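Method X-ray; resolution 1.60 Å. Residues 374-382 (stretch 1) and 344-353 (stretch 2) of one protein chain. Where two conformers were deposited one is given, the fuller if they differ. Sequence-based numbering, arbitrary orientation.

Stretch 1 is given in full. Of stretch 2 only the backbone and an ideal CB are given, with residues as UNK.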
# COMPACT_ATOMS: atom_id res chain seq x y z
N ARG A 374 -15.15 -5.93 -1.22
CA ARG A 374 -14.93 -4.71 -0.45
C ARG A 374 -14.66 -3.49 -1.28
O ARG A 374 -14.99 -2.39 -0.87
CB ARG A 374 -13.77 -4.94 0.53
CG ARG A 374 -13.71 -3.90 1.60
CD ARG A 374 -12.43 -4.05 2.43
NE ARG A 374 -12.44 -5.31 3.15
CZ ARG A 374 -11.50 -5.69 4.02
NH1 ARG A 374 -10.47 -4.87 4.28
NH2 ARG A 374 -11.61 -6.84 4.63
N ILE A 375 -14.04 -3.64 -2.44
CA ILE A 375 -13.63 -2.51 -3.24
C ILE A 375 -14.85 -1.67 -3.68
O ILE A 375 -14.73 -0.47 -3.86
CB ILE A 375 -12.75 -2.98 -4.44
CG1 ILE A 375 -12.03 -1.80 -5.05
CG2 ILE A 375 -13.60 -3.77 -5.44
CD1 ILE A 375 -10.78 -2.22 -5.83
N HIS A 376 -16.03 -2.28 -3.75
CA HIS A 376 -17.24 -1.53 -4.07
C HIS A 376 -17.58 -0.46 -3.02
O HIS A 376 -18.22 0.57 -3.31
CB HIS A 376 -18.43 -2.47 -4.25
CG HIS A 376 -18.37 -3.34 -5.45
ND1 HIS A 376 -18.57 -2.86 -6.74
CD2 HIS A 376 -18.17 -4.67 -5.57
CE1 HIS A 376 -18.52 -3.88 -7.59
NE2 HIS A 376 -18.26 -4.98 -6.90
N LEU A 377 -17.16 -0.70 -1.79
CA LEU A 377 -17.39 0.22 -0.71
C LEU A 377 -16.35 1.36 -0.68
O LEU A 377 -16.67 2.49 -0.34
CB LEU A 377 -17.31 -0.54 0.63
CG LEU A 377 -18.28 -1.68 0.92
CD1 LEU A 377 -17.98 -2.36 2.26
CD2 LEU A 377 -19.78 -1.19 0.88
N ILE A 378 -15.11 1.03 -1.03
CA ILE A 378 -13.97 1.93 -0.86
C ILE A 378 -13.82 2.87 -2.04
O ILE A 378 -13.44 4.04 -1.87
CB ILE A 378 -12.65 1.12 -0.70
CG1 ILE A 378 -12.74 0.22 0.53
CG2 ILE A 378 -11.44 2.07 -0.62
CD1 ILE A 378 -13.16 0.95 1.79
N TYR A 379 -14.11 2.38 -3.24
CA TYR A 379 -14.08 3.20 -4.45
C TYR A 379 -15.44 3.21 -5.14
O TYR A 379 -15.59 2.78 -6.29
CB TYR A 379 -13.00 2.68 -5.40
CG TYR A 379 -11.61 2.77 -4.76
CD1 TYR A 379 -11.09 3.99 -4.36
CD2 TYR A 379 -10.82 1.64 -4.60
CE1 TYR A 379 -9.83 4.08 -3.78
CE2 TYR A 379 -9.56 1.73 -4.05
CZ TYR A 379 -9.07 2.93 -3.62
OH TYR A 379 -7.80 3.00 -3.05
N SER A 380 -16.44 3.73 -4.41
CA SER A 380 -17.81 3.79 -4.87
C SER A 380 -17.98 4.97 -5.84
O SER A 380 -17.08 5.81 -6.02
CB SER A 380 -18.77 3.97 -3.69
OG SER A 380 -18.74 5.32 -3.18
N LEU A 381 -19.17 5.00 -6.41
CA LEU A 381 -19.64 6.06 -7.27
C LEU A 381 -20.48 7.11 -6.54
O LEU A 381 -21.17 7.91 -7.18
CB LEU A 381 -20.40 5.43 -8.43
CG LEU A 381 -19.55 4.58 -9.41
CD1 LEU A 381 -20.45 3.98 -10.50
CD2 LEU A 381 -18.41 5.32 -10.09
N GLU A 382 -20.42 7.14 -5.22
CA GLU A 382 -21.13 8.21 -4.49
C GLU A 382 -20.63 9.63 -4.82
O GLU A 382 -19.48 9.87 -5.20
CB GLU A 382 -21.02 7.98 -2.97
CG GLU A 382 -21.78 6.74 -2.48
CD GLU A 382 -23.28 6.80 -2.76
OE1 GLU A 382 -23.88 7.86 -2.53
OE2 GLU A 382 -23.83 5.76 -3.16
OXT GLU A 382 -21.37 10.61 -4.63
N UNK A 344 -9.32 -2.51 -14.25
CA UNK A 344 -10.67 -1.98 -14.29
C UNK A 344 -10.97 -1.08 -13.06
O UNK A 344 -11.76 -0.11 -13.16
CB UNK A 344 -11.67 -3.13 -14.36
N UNK A 345 -10.35 -1.41 -11.91
CA UNK A 345 -10.49 -0.59 -10.71
C UNK A 345 -9.54 0.61 -10.71
O UNK A 345 -9.88 1.64 -10.14
CB UNK A 345 -10.24 -1.44 -9.47
N UNK A 346 -8.39 0.52 -11.37
CA UNK A 346 -7.63 1.73 -11.67
C UNK A 346 -8.52 2.74 -12.40
O UNK A 346 -8.47 3.94 -12.10
CB UNK A 346 -6.40 1.40 -12.51
N UNK A 347 -9.31 2.26 -13.38
CA UNK A 347 -10.17 3.13 -14.16
C UNK A 347 -11.29 3.77 -13.33
O UNK A 347 -11.55 4.95 -13.47
CB UNK A 347 -10.78 2.34 -15.32
N UNK A 348 -11.90 3.00 -12.43
CA UNK A 348 -12.84 3.57 -11.44
C UNK A 348 -12.22 4.71 -10.65
O UNK A 348 -12.79 5.78 -10.52
CB UNK A 348 -13.32 2.48 -10.47
N UNK A 349 -11.01 4.48 -10.15
CA UNK A 349 -10.34 5.46 -9.32
C UNK A 349 -9.98 6.70 -10.11
O UNK A 349 -10.15 7.83 -9.61
CB UNK A 349 -9.08 4.85 -8.69
N UNK A 350 -9.49 6.52 -11.32
CA UNK A 350 -9.13 7.66 -12.19
C UNK A 350 -10.36 8.52 -12.53
O UNK A 350 -10.25 9.75 -12.68
CB UNK A 350 -8.48 7.15 -13.48
N UNK A 351 -11.50 7.86 -12.66
CA UNK A 351 -12.75 8.53 -13.02
C UNK A 351 -13.16 9.55 -11.96
O UNK A 351 -13.91 10.47 -12.26
CB UNK A 351 -13.87 7.50 -13.21
N UNK A 352 -12.67 9.43 -10.73
CA UNK A 352 -12.95 10.41 -9.69
C UNK A 352 -12.29 11.76 -10.02
O UNK A 352 -12.80 12.81 -9.62
CB UNK A 352 -12.46 9.89 -8.33
N UNK A 353 -11.15 11.70 -10.71
CA UNK A 353 -10.35 12.90 -11.03
C UNK A 353 -10.67 13.45 -12.41
O UNK A 353 -10.48 14.66 -12.65
CB UNK A 353 -8.86 12.58 -10.95

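Position 344 lies on the helix with nothing of stretch 1 within 5.5 Å of its ideal CB. Stretch 1 sets no demand here. The residue is Cys344, which makes no contact across.

Position 345 points its CA-to-CB bond toward stretch 1, and its ideal CB is 3.8 Å from Ile375 CD1. Beyond lie the His376 ring and the carbonyl of Tyr379. A large apolar or aromatic side chain would suit: leucine, methionine, phenylalanine or tryptophan. It is Trp345, with chi1 m. Ile375 CG2 sits over the face of its six-membered ring, 3.6 Å from the centroid, a CH-pi contact. The ring edge points at the face of His376, with planes at 84° and centroids 5.1 Å apart.

Positions 346 and 347 are out of reach of stretch 1, which does not select among side chains there. They are Ile346 and Leu347.

Position 348 again points toward stretch 1. Its ideal CB is 4.8 Å from Tyr379 O, a carbonyl at a residue that has just left helical phi/psi. His376 ND1 and the Leu381 side chain lie farther out. A long donor such as lysine or arginine would fit, as might glutamine. It is Arg348, with chi1 t and chi2 and chi3 both p. Arg348 NH1 donates a hydrogen bond to Tyr379 O at 2.8 Å and 160°. Leu381 CD2 covers one face of the guanidinium, 3.4 Å from Arg348 NE. Water 1 accepts from Arg348 NH1 at 3.0 Å and is also hydrogen-bonded to His376 ND1 at 2.7 Å, so it bridges the two side chains.

Position 349 points sideways, yet its ideal CB is 4.9 Å from Tyr379 CD1. A ring face is available, so a long side chain with an aliphatic stem would suit: methionine, lysine, arginine or glutamine. It is Arg349. Arg349 CG lies over the Tyr379 ring, 3.7 Å from the centroid. The guanidinium turns a face to the ring, with Arg349 NE 3.5 Å from Tyr379 CZ.

Position 350 is out of reach, so stretch 1 leaves the choice open; it holds Ala350. Position 351 points toward stretch 1 but across a gap, so a small residue is acceptable. Ser351 turns its OG back to Arg348 O, at 2.6 Å.

Position 352 points sideways, with no atom of stretch 1 near its CB. Only a long side chain could reach Tyr379 and Ser380; methionine or an aromatic would serve. It is Phe352. Phe352 CE2 is 3.9 Å from Tyr379 CD1, at that ring's edge, and Phe352 CZ is 3.2 Å from Ser380 O.

Position 353 is out of reach and equally open; it is Phe353.

Stretch 2 344-353: CWILRRASFF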
# COMPACT_ATOMS: atom_id res chain seq x y z
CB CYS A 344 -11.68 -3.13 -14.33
SG CYS A 344 -11.64 -4.06 -15.89
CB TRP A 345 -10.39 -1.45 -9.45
CG TRP A 345 -11.61 -2.27 -9.34
CD1 TRP A 345 -11.79 -3.54 -9.76
CD2 TRP A 345 -12.88 -1.83 -8.82
NE1 TRP A 345 -13.10 -3.92 -9.55
CE2 TRP A 345 -13.77 -2.90 -8.94
CE3 TRP A 345 -13.33 -0.64 -8.24
CZ2 TRP A 345 -15.10 -2.81 -8.52
CZ3 TRP A 345 -14.65 -0.56 -7.84
CH2 TRP A 345 -15.52 -1.63 -7.98
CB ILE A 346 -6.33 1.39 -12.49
CG1 ILE A 346 -5.32 0.61 -11.61
CG2 ILE A 346 -5.66 2.63 -13.09
CD1 ILE A 346 -4.72 1.37 -10.38
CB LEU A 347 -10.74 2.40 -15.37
CG LEU A 347 -9.72 2.03 -16.44
CD1 LEU A 347 -10.47 1.45 -17.61
CD2 LEU A 347 -8.87 3.23 -16.89
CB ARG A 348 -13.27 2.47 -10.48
CG ARG A 348 -14.07 2.91 -9.26
CD ARG A 348 -15.45 3.52 -9.56
NE ARG A 348 -16.37 2.58 -10.19
CZ ARG A 348 -17.22 1.75 -9.56
NH1 ARG A 348 -17.30 1.68 -8.24
NH2 ARG A 348 -17.99 0.96 -10.28
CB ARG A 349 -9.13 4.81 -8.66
CG ARG A 349 -9.54 3.68 -7.74
CD ARG A 349 -8.39 2.76 -7.40
NE ARG A 349 -7.35 3.44 -6.66
CZ ARG A 349 -6.17 2.88 -6.33
NH1 ARG A 349 -5.86 1.60 -6.64
NH2 ARG A 349 -5.32 3.60 -5.65
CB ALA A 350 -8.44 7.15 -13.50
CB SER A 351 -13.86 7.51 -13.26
OG SER A 351 -14.48 7.07 -12.05
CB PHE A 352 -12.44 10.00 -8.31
CG PHE A 352 -13.00 8.72 -7.77
CD1 PHE A 352 -14.04 8.03 -8.38
CD2 PHE A 352 -12.49 8.22 -6.58
CE1 PHE A 352 -14.54 6.86 -7.81
CE2 PHE A 352 -12.99 7.03 -6.01
CZ PHE A 352 -14.02 6.37 -6.64
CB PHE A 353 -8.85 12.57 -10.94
CG PHE A 353 -8.41 12.19 -9.57
CD1 PHE A 353 -8.13 13.15 -8.61
CD2 PHE A 353 -8.37 10.84 -9.18
CE1 PHE A 353 -7.79 12.80 -7.31
CE2 PHE A 353 -8.06 10.49 -7.86
CZ PHE A 353 -7.73 11.46 -6.94
O HOH W 1 -19.34 -0.50 -7.84
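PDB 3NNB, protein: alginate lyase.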